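Local coordinates for superoxide dismutase [Ni] (Streptomyces coelicolor, PDB 1T6U), which catalyses the disproportionation of superoxide into hydrogen peroxide and molecular oxygen at a nickel centre, working as a homohexamer, at the interface of chains A and B. Coordinates in Å, arbitrary orientation; residue numbers count along the deposited sequence, not the author numbering. Chains: chain A/B, Superoxide dismutase [Ni].

Contact 1: the interface of chains A and B. Residues chain A 1, 8-10, 13; chain B 16-17, 47.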
loop_
_atom_site.group_PDB
_atom_site.type_symbol
_atom_site.label_atom_id
_atom_site.label_comp_id
_atom_site.label_asym_id
_atom_site.label_seq_id
_atom_site.Cartn_x
_atom_site.Cartn_y
_atom_site.Cartn_z
ATOM N N HIS A 1 15.073 10.292 -0.251
ATOM C CA HIS A 1 14.341 9.485 -1.247
ATOM C C HIS A 1 12.862 9.532 -0.902
ATOM O O HIS A 1 11.964 9.113 -1.629
ATOM C CB HIS A 1 14.820 8.036 -1.248
ATOM C CG HIS A 1 14.689 7.331 0.073
ATOM N ND1 HIS A 1 14.400 8.058 1.216
ATOM C CD2 HIS A 1 14.791 6.034 0.466
ATOM C CE1 HIS A 1 14.334 7.215 2.243
ATOM N NE2 HIS A 1 14.577 5.977 1.817
ATOM N N VAL A 8 19.115 11.122 1.307
ATOM C CA VAL A 8 19.600 9.777 1.000
ATOM C C VAL A 8 19.023 9.298 -0.336
ATOM O O VAL A 8 17.819 9.182 -0.483
ATOM C CB VAL A 8 19.239 8.776 2.111
ATOM C CG1 VAL A 8 19.715 7.363 1.789
ATOM C CG2 VAL A 8 19.870 9.207 3.416
ATOM N N TYR A 9 19.917 9.044 -1.272
ATOM C CA TYR A 9 19.537 8.471 -2.560
ATOM C C TYR A 9 20.562 7.483 -3.057
ATOM O O TYR A 9 21.753 7.639 -2.815
ATOM C CB TYR A 9 19.432 9.520 -3.683
ATOM C CG TYR A 9 18.450 10.632 -3.413
ATOM C CD1 TYR A 9 18.838 11.744 -2.705
ATOM C CD2 TYR A 9 17.152 10.529 -3.854
ATOM C CE1 TYR A 9 17.913 12.740 -2.470
ATOM C CE2 TYR A 9 16.230 11.513 -3.630
ATOM C CZ TYR A 9 16.634 12.616 -2.926
ATOM O OH TYR A 9 15.739 13.631 -2.682
ATOM N N ASP A 10 20.113 6.484 -3.818
ATOM C CA ASP A 10 21.021 5.571 -4.494
ATOM C C ASP A 10 20.230 4.890 -5.595
ATOM O O ASP A 10 19.199 4.268 -5.296
ATOM C CB ASP A 10 21.621 4.564 -3.542
ATOM C CG ASP A 10 22.799 3.807 -4.097
ATOM O OD1 ASP A 10 22.791 3.506 -5.292
ATOM O OD2 ASP A 10 23.762 3.489 -3.360
ATOM N N GLN A 13 18.383 1.232 -5.522
ATOM C CA GLN A 13 17.015 0.847 -5.207
ATOM C C GLN A 13 16.292 0.440 -6.486
ATOM O O GLN A 13 15.667 -0.620 -6.510
ATOM C CB GLN A 13 16.242 1.959 -4.468
ATOM C CG GLN A 13 16.875 2.413 -3.162
ATOM C CD GLN A 13 15.912 3.267 -2.357
ATOM O OE1 GLN A 13 15.725 4.484 -2.608
ATOM N NE2 GLN A 13 15.286 2.659 -1.355
ATOM N N ILE B 16 19.736 1.023 3.201
ATOM C CA ILE B 16 19.429 2.383 2.747
ATOM C C ILE B 16 18.217 2.965 3.492
ATOM O O ILE B 16 18.193 4.162 3.779
ATOM C CB ILE B 16 19.193 2.426 1.222
ATOM C CG1 ILE B 16 19.157 3.836 0.622
ATOM C CG2 ILE B 16 17.908 1.721 0.825
ATOM C CD1 ILE B 16 19.739 4.025 -0.758
ATOM N N GLU B 17 17.193 2.148 3.795
ATOM C CA GLU B 17 16.070 2.661 4.571
ATOM C C GLU B 17 16.527 3.029 5.974
ATOM O O GLU B 17 16.099 4.073 6.493
ATOM C CB GLU B 17 14.923 1.671 4.555
ATOM C CG GLU B 17 14.324 1.434 3.175
ATOM C CD GLU B 17 13.787 2.669 2.486
ATOM O OE1 GLU B 17 13.515 2.603 1.247
ATOM O OE2 GLU B 17 13.624 3.723 3.152
ATOM N N ARG B 47 9.820 4.802 6.676
ATOM C CA ARG B 47 11.076 4.192 6.207
ATOM C C ARG B 47 11.520 3.130 7.179
ATOM O O ARG B 47 12.067 2.083 6.776
ATOM C CB ARG B 47 12.184 5.229 5.993
ATOM C CG ARG B 47 11.785 6.461 5.194
ATOM C CD ARG B 47 10.857 6.198 4.022
ATOM N NE ARG B 47 11.364 5.371 2.955
ATOM C CZ ARG B 47 10.879 5.346 1.716
ATOM N NH1 ARG B 47 9.858 6.125 1.399
ATOM N NH2 ARG B 47 11.401 4.541 0.772
#

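Contact 2: the interface of chains A and B. Residues chain A 16, 19-20, 23-24, 27; chain B 6, 8.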
loop_
_atom_site.group_PDB
_atom_site.type_symbol
_atom_site.label_atom_id
_atom_site.label_comp_id
_atom_site.label_asym_id
_atom_site.label_seq_id
_atom_site.Cartn_x
_atom_site.Cartn_y
_atom_site.Cartn_z
ATOM N N ILE A 16 18.098 -2.884 -8.030
ATOM C CA ILE A 16 17.813 -4.212 -7.487
ATOM C C ILE A 16 16.425 -4.651 -7.880
ATOM O O ILE A 16 16.237 -5.837 -8.147
ATOM C CB ILE A 16 18.015 -4.154 -5.951
ATOM C CG1 ILE A 16 19.447 -3.803 -5.535
ATOM C CG2 ILE A 16 17.505 -5.432 -5.306
ATOM C CD1 ILE A 16 19.675 -3.209 -4.155
ATOM N N GLU A 19 16.758 -5.864 -11.405
ATOM C CA GLU A 19 17.409 -7.160 -11.374
ATOM C C GLU A 19 16.405 -8.277 -11.067
ATOM O O GLU A 19 16.402 -9.349 -11.642
ATOM C CB GLU A 19 18.554 -7.103 -10.342
ATOM C CG GLU A 19 19.776 -6.325 -10.773
ATOM C CD GLU A 19 20.827 -6.186 -9.695
ATOM O OE1 GLU A 19 21.862 -5.520 -9.958
ATOM O OE2 GLU A 19 20.645 -6.708 -8.571
ATOM N N SER A 20 15.511 -8.011 -10.090
ATOM C CA SER A 20 14.513 -9.026 -9.778
ATOM C C SER A 20 13.558 -9.204 -10.969
ATOM O O SER A 20 13.208 -10.340 -11.287
ATOM C CB SER A 20 13.883 -8.763 -8.389
ATOM O OG SER A 20 12.885 -7.855 -8.606
ATOM N N ALA A 23 15.379 -11.431 -13.398
ATOM C CA ALA A 23 15.460 -12.767 -12.814
ATOM C C ALA A 23 14.130 -13.509 -12.935
ATOM O O ALA A 23 14.113 -14.705 -13.266
ATOM C CB ALA A 23 15.897 -12.726 -11.365
ATOM N N VAL A 24 13.036 -12.843 -12.675
ATOM C CA VAL A 24 11.710 -13.424 -12.852
ATOM C C VAL A 24 11.484 -13.836 -14.292
ATOM O O VAL A 24 11.011 -14.950 -14.559
ATOM C CB VAL A 24 10.621 -12.467 -12.335
ATOM C CG1 VAL A 24 9.234 -12.997 -12.678
ATOM C CG2 VAL A 24 10.730 -12.312 -10.826
ATOM N N LYS A 27 13.353 -17.020 -14.986
ATOM C CA LYS A 27 12.698 -18.177 -14.383
ATOM C C LYS A 27 11.430 -18.590 -15.104
ATOM O O LYS A 27 11.072 -19.755 -15.137
ATOM C CB LYS A 27 12.367 -17.854 -12.912
ATOM C CG LYS A 27 13.652 -17.769 -12.088
ATOM C CD LYS A 27 13.465 -17.457 -10.651
ATOM C CE LYS A 27 14.717 -17.620 -9.821
ATOM N NZ LYS A 27 15.490 -18.872 -9.990
ATOM N N CYS B 6 12.650 -15.168 -6.576
ATOM C CA CYS B 6 13.409 -14.553 -7.655
ATOM C C CYS B 6 14.915 -14.773 -7.525
ATOM O O CYS B 6 15.610 -14.611 -8.529
ATOM C CB CYS B 6 13.113 -13.060 -7.774
ATOM S SG CYS B 6 13.764 -12.068 -6.396
ATOM N N VAL B 8 16.995 -12.878 -5.841
ATOM C CA VAL B 8 17.681 -11.583 -5.749
ATOM C C VAL B 8 17.471 -11.048 -4.353
ATOM O O VAL B 8 16.336 -10.804 -3.959
ATOM C CB VAL B 8 17.164 -10.592 -6.800
ATOM C CG1 VAL B 8 17.810 -9.223 -6.642
ATOM C CG2 VAL B 8 17.391 -11.095 -8.228
#

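Contact 1: the interface of chains A and B
The carboxylate oxygen OE2 of B:Glu17 is gripped from opposite faces of its plane, by the imidazole NE2 of A:His1 (2.8 Å) across the interface and by NE of B:Arg47 from its own chain. A:His1 is the N-terminal residue of the nickel hook, the metal-binding loop of nickel superoxide dismutase, and the bond from the neighbouring subunit probably helps to steady this nickel ligand. Its N-H meets OE2 from above the carboxylate plane, in a moderately bent bond (147° at H), while ring and carboxylate lie 24° apart. With CG between the backbone N and the carbonyl carbon (chi1 58°), the ring turns its NE2 toward chain B. B:Arg47 fixes the acceptor side-on: NE bonds OE2 of B:Glu17 at 2.8 Å, and NH2 bonds OE1 of the same carboxylate, both nearly straight and in the guanidinium plane. NH2 of B:Arg47 also lies over the imidazole face of A:His1, 4.0 Å from the ring centroid, as a cation-pi contact. OE1 of B:Glu17 also receives a weak bond from the amide NE2 of A:Gln13 (3.1 Å); the amide OE1 of A:Gln13 sits at the edge of the A:His1 imidazole, in its plane. Beside this polar cluster, B:Ile16 reaches into chain A: CG2 lies against the A:Gln13 amide, CG1 packs on CG1 of A:Val8 (3.8 Å), and CD1 ends against CB of A:Asp10 (3.4 Å).

Contact 2: the interface of chains A and B
B:Val8 lies against helix 12-30 of chain A, and its branched side chain straddles the A:Ser20 position on that helix. Its CB faces CB of A:Ser20 at 4.1 Å, and from there the two methyls part along the helix. CG1, anti to the backbone N (chi1 176°), runs toward the start of the helix and rests against both the carbonyl oxygen and the branch methyl CG2 of A:Ile16, the latter 4.0 Å away; the two side chains meet at a slant. CG2 points the other way, packing on the methyl CB of A:Ala23 (3.8 Å) and on CA of A:Ser20, with the backbone oxygen of A:Glu19 also near. Both methyls are thus held against helix backbone as well as side chains, a close approach that the small A:Ser20 and A:Ala23 probably allow.

Two residues earlier in the same loop, the nickel ligand B:Cys6 turns its side chain along the helix. Its CB touches the CG2 methyl of A:Val24 at 3.9 Å, and its side-chain sulfur SG lies against CB of A:Ser20 at a similar distance. That sulfur also accepts a hydrogen bond from the backbone N of B:Val8 (3.4 Å, 159° at H), which ties the metal-binding residue to the one that packs on the helix and may temper the electron density on sulfur. The carbonyl oxygen of B:Cys6 faces CB of A:Ala23 and CE of A:Lys27. The extended lysine chain carries CD and CE alongside the B:Cys6 backbone, and the bend at its last torsion (chi4 -48°) turns only NZ.

Within the fold, the N-terminal nickel-hook loop of one subunit is laid along helix 12-30, the first of its neighbour's four-helix bundle, with contacts from A:Ile16 to A:Lys27.

The centres of contact 1 and contact 2 lie about 20 Å apart within one two-fold symmetric interface, and they show the same pairing with the chains exchanged: the N-terminal loop of one subunit against the first helix of the other. Residues 8 and 16 take part in both. Contact 1 shows the chain A loop and the start of its helix 12-30 engaging helix 12-28 of chain B and B:Arg47 of helix 34-62, whereas contact 2 follows the chain B loop farther along the chain A helix. Each subunit thus packs against nickel ligands of its partner, which suggests that order at the active site depends on assembly.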